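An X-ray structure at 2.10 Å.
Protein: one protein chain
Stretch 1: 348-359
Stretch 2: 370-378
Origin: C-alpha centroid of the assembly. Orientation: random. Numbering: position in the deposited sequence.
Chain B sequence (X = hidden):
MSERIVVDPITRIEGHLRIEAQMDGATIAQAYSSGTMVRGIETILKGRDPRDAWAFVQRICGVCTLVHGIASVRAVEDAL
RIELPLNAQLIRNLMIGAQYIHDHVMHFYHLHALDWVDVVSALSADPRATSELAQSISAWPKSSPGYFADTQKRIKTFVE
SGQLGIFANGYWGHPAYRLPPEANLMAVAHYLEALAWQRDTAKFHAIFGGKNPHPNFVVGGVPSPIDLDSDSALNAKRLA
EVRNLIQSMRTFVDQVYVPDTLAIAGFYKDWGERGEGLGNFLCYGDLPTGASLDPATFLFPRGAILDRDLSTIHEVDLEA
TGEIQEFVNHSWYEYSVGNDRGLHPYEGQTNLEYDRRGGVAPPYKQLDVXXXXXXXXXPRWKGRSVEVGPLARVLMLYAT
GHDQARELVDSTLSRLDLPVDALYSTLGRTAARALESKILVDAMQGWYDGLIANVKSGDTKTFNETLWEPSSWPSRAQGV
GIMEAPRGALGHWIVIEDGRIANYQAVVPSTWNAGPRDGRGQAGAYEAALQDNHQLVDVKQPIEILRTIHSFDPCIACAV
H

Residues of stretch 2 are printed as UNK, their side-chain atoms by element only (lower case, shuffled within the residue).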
# COMPACT_ATOMS: atom_id res chain seq x y z
N GLY B 348 -1.22 16.59 18.16
CA GLY B 348 0.02 16.08 17.53
C GLY B 348 0.76 17.22 16.90
O GLY B 348 0.15 18.21 16.51
N GLN B 349 2.06 17.03 16.68
CA GLN B 349 2.85 18.07 16.00
C GLN B 349 3.81 17.34 15.09
O GLN B 349 4.31 16.25 15.47
CB GLN B 349 3.71 18.86 17.02
CG GLN B 349 2.92 19.71 18.01
CD GLN B 349 3.85 20.44 19.00
OE1 GLN B 349 5.02 20.73 18.70
NE2 GLN B 349 3.32 20.76 20.17
N THR B 350 4.07 17.93 13.91
CA THR B 350 4.90 17.28 12.89
C THR B 350 5.89 18.36 12.40
O THR B 350 5.62 19.06 11.41
CB THR B 350 4.04 16.65 11.73
OG1 THR B 350 3.09 15.73 12.30
CG2 THR B 350 4.92 15.85 10.79
N ASN B 351 6.91 18.60 13.23
CA ASN B 351 7.94 19.58 12.90
C ASN B 351 9.23 18.78 12.62
O ASN B 351 9.80 18.19 13.53
CB ASN B 351 8.21 20.54 14.09
CG ASN B 351 6.92 21.24 14.59
OD1 ASN B 351 6.22 21.88 13.81
ND2 ASN B 351 6.61 21.11 15.86
N LEU B 352 9.64 18.72 11.37
CA LEU B 352 10.74 17.81 10.95
C LEU B 352 12.07 18.34 11.46
O LEU B 352 12.38 19.49 11.23
CB LEU B 352 10.82 17.71 9.41
CG LEU B 352 9.53 17.41 8.62
CD1 LEU B 352 9.85 17.04 7.15
CD2 LEU B 352 8.85 16.23 9.25
N GLU B 353 12.87 17.51 12.12
CA GLU B 353 14.16 17.99 12.63
C GLU B 353 15.22 16.88 12.58
O GLU B 353 15.35 16.09 13.49
CB GLU B 353 14.03 18.57 14.04
CG GLU B 353 15.34 19.26 14.53
CD GLU B 353 15.97 20.24 13.51
OE1 GLU B 353 15.27 21.20 13.20
OE2 GLU B 353 17.16 20.09 13.04
N TYR B 354 15.89 16.77 11.46
CA TYR B 354 16.91 15.76 11.28
C TYR B 354 18.18 16.11 12.04
O TYR B 354 18.64 15.33 12.86
CB TYR B 354 17.16 15.58 9.76
CG TYR B 354 18.00 14.37 9.38
CD1 TYR B 354 19.34 14.51 8.97
CD2 TYR B 354 17.44 13.07 9.44
CE1 TYR B 354 20.08 13.40 8.59
CE2 TYR B 354 18.19 11.96 9.11
CZ TYR B 354 19.51 12.14 8.68
OH TYR B 354 20.21 11.02 8.34
N ASP B 355 18.75 17.29 11.78
CA ASP B 355 20.07 17.65 12.28
C ASP B 355 20.09 17.71 13.79
O ASP B 355 20.95 17.09 14.43
CB ASP B 355 20.51 19.02 11.71
CG ASP B 355 20.79 18.95 10.20
OD1 ASP B 355 20.79 17.85 9.59
OD2 ASP B 355 21.11 19.99 9.61
N ARG B 356 19.16 18.45 14.37
CA ARG B 356 19.21 18.70 15.81
C ARG B 356 18.81 17.50 16.62
O ARG B 356 19.04 17.47 17.82
CB ARG B 356 18.43 19.95 16.20
CG ARG B 356 19.26 21.23 15.85
CD ARG B 356 18.45 22.54 15.89
NE ARG B 356 17.98 22.87 17.24
CZ ARG B 356 16.70 22.84 17.61
NH1 ARG B 356 15.74 22.51 16.73
NH2 ARG B 356 16.37 23.14 18.87
N ARG B 357 18.24 16.49 15.96
CA ARG B 357 17.88 15.27 16.67
C ARG B 357 18.87 14.17 16.38
O ARG B 357 18.58 13.00 16.60
CB ARG B 357 16.44 14.85 16.35
CG ARG B 357 15.35 15.85 16.89
CD ARG B 357 15.55 16.16 18.39
NE ARG B 357 15.62 14.91 19.16
CZ ARG B 357 14.57 14.14 19.47
NH1 ARG B 357 13.34 14.47 19.08
NH2 ARG B 357 14.77 13.04 20.17
N GLY B 358 20.03 14.52 15.82
CA GLY B 358 21.12 13.53 15.67
C GLY B 358 21.09 12.76 14.36
O GLY B 358 21.85 11.77 14.20
N GLY B 359 20.24 13.17 13.41
CA GLY B 359 20.24 12.53 12.08
C GLY B 359 21.67 12.62 11.48
O GLY B 359 22.30 13.68 11.54
N UNK B 370 21.59 7.12 19.80
CA UNK B 370 21.50 7.68 21.14
C UNK B 370 20.38 8.70 21.18
O UNK B 370 19.83 8.90 22.23
c UNK B 370 22.82 8.33 21.60
o UNK B 370 23.07 9.48 20.83
N UNK B 371 20.00 9.31 20.04
CA UNK B 371 18.84 10.24 20.03
C UNK B 371 17.86 9.84 18.87
O UNK B 371 17.44 8.68 18.79
c UNK B 371 18.25 12.77 20.26
c UNK B 371 19.34 11.71 19.93
o UNK B 371 17.38 12.57 21.15
o UNK B 371 18.31 13.87 19.66
N UNK B 372 17.47 10.76 18.00
CA UNK B 372 16.59 10.38 16.88
C UNK B 372 17.30 9.42 15.93
O UNK B 372 18.49 9.61 15.57
N UNK B 373 16.60 8.35 15.53
CA UNK B 373 17.18 7.44 14.55
C UNK B 373 16.16 6.96 13.49
O UNK B 373 16.40 5.96 12.75
c UNK B 373 17.95 6.27 15.25
c UNK B 373 16.35 4.25 15.44
c UNK B 373 15.61 3.31 16.14
c UNK B 373 17.10 5.27 16.08
c UNK B 373 16.33 4.37 18.23
o UNK B 373 14.86 2.52 18.24
c UNK B 373 15.60 3.40 17.55
c UNK B 373 17.07 5.32 17.48
N UNK B 374 15.03 7.68 13.39
CA UNK B 374 13.97 7.31 12.52
C UNK B 374 13.03 8.47 12.18
O UNK B 374 12.82 9.36 13.00
o UNK B 374 12.07 5.70 12.21
c UNK B 374 13.12 6.15 13.15
N UNK B 375 12.40 8.40 10.99
CA UNK B 375 11.36 9.32 10.63
C UNK B 375 10.03 8.84 11.17
O UNK B 375 9.07 9.60 11.08
c UNK B 375 13.64 12.34 8.21
c UNK B 375 14.07 13.68 8.25
c UNK B 375 13.35 14.56 9.04
c UNK B 375 12.46 11.89 8.87
n UNK B 375 14.14 11.28 7.48
c UNK B 375 11.77 12.80 9.71
c UNK B 375 11.25 9.59 9.12
c UNK B 375 12.33 10.51 8.60
c UNK B 375 13.34 10.18 7.74
c UNK B 375 12.19 14.15 9.73
N UNK B 376 9.98 7.66 11.80
CA UNK B 376 8.73 7.23 12.48
C UNK B 376 8.62 7.82 13.86
O UNK B 376 9.60 7.75 14.63
c UNK B 376 8.57 5.68 12.59
c UNK B 376 7.94 3.50 11.63
c UNK B 376 8.30 4.95 11.23
c UNK B 376 9.60 4.94 10.34
N UNK B 377 7.47 8.41 14.19
CA UNK B 377 7.10 8.64 15.60
C UNK B 377 6.94 7.28 16.34
O UNK B 377 6.81 6.23 15.69
c UNK B 377 5.82 9.45 15.70
c UNK B 377 4.76 13.00 14.66
c UNK B 377 5.95 10.88 15.15
n UNK B 377 3.41 13.71 14.59
c UNK B 377 4.62 11.59 15.25
N UNK B 378 6.96 7.32 17.69
CA UNK B 378 6.77 6.13 18.51
C UNK B 378 5.42 6.10 19.25
O UNK B 378 5.31 6.72 20.31
c UNK B 378 7.94 5.97 19.49
O HOH W 1 2.58 14.17 17.38

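Position 370 carries one carbon and then one oxygen, an unbranched hydroxyl that stays out of reach of stretch 1: Ser370. Position 371 has two carbons, the second bearing two oxygens, and its CA-to-CB bond points toward stretch 1, where both oxygens meet the guanidinium of Arg357. That is a short carboxylate, Asp371. The bridge is two-pronged: Arg357 NE gives a hydrogen to Asp371 OD2 at 2.9 Å, and Arg357 NH2 gives one to Asp371 OD1 at 2.8 Å, both nearly straight.

Position 372 has no side-chain atoms, and its backbone N reaches Arg357 O; it is Gly372. The hydrogen bond from Gly372 N to Arg357 O is weak, 2.9 Å but bent to 128°. An ideal CB here would sit 2.9 Å from Arg357 O, a clash, so this close approach depends on a bare backbone.

Position 373 shows one carbon and a six-carbon ring bearing an oxygen; its CA-to-CB bond points away, and it makes no contact with stretch 1. It is Tyr373. Position 374 has one carbon and one oxygen; its CA-to-CB bond also points away, and it too makes no contact with stretch 1: Ser374, whose OG accepts a hydrogen from N of residue 376 at 2.9 Å, a local brace for the chain.

Position 375 has one carbon leading to fused five- and six-membered rings with eight carbons and one nitrogen, and the six-membered ring lies against Leu352 and Tyr354; only Trp375 fits. Its CB starts sideways, yet the ring end comes nearer stretch 1, with Trp375 CZ3 3.8 Å from Leu352 CB and Trp375 CZ2 3.6 Å from Tyr354 CD2. The Tyr354 ring and the six-membered ring of Trp375 lie at 19°, but they are slid apart, with centroids 5.8 Å away, so they barely overlap.

Position 376 has four carbons forked at the second and lies out of reach: Leu376. Position 377 has four carbons in a row ending in a nitrogen that reaches Gln349 O and Thr350 OG1: Lys377. With chi2 to chi4 all t, the extended chain delivers Lys377 NZ to Gln349 O at 2.8 Å and to Thr350 OG1 at 3.1 Å; NZ also donates to a water at 2.9 Å, which accepts from Gln349 N at 3.0 Å. Position 378, a single carbon, is Ala378, beyond contact.

The contact works across a changing spacing. Arg357 CA and Gly372 CA are 5.1 Å apart, and there a weak backbone hydrogen bond and the adjacent Arg357-Asp371 salt bridge join the stretches. Leu352 CA and Trp375 CA are 8.5 Å apart, with a large ring between; Thr350 CA and Lys377 CA are 9.3 Å apart, crossed by a long amine. On stretch 2 the side chain is absent at Gly372, where the CA atoms are nearest, and long at Trp375 and Lys377, where they are farther apart.

Stretch 2 370-378: SDGYSWLKA
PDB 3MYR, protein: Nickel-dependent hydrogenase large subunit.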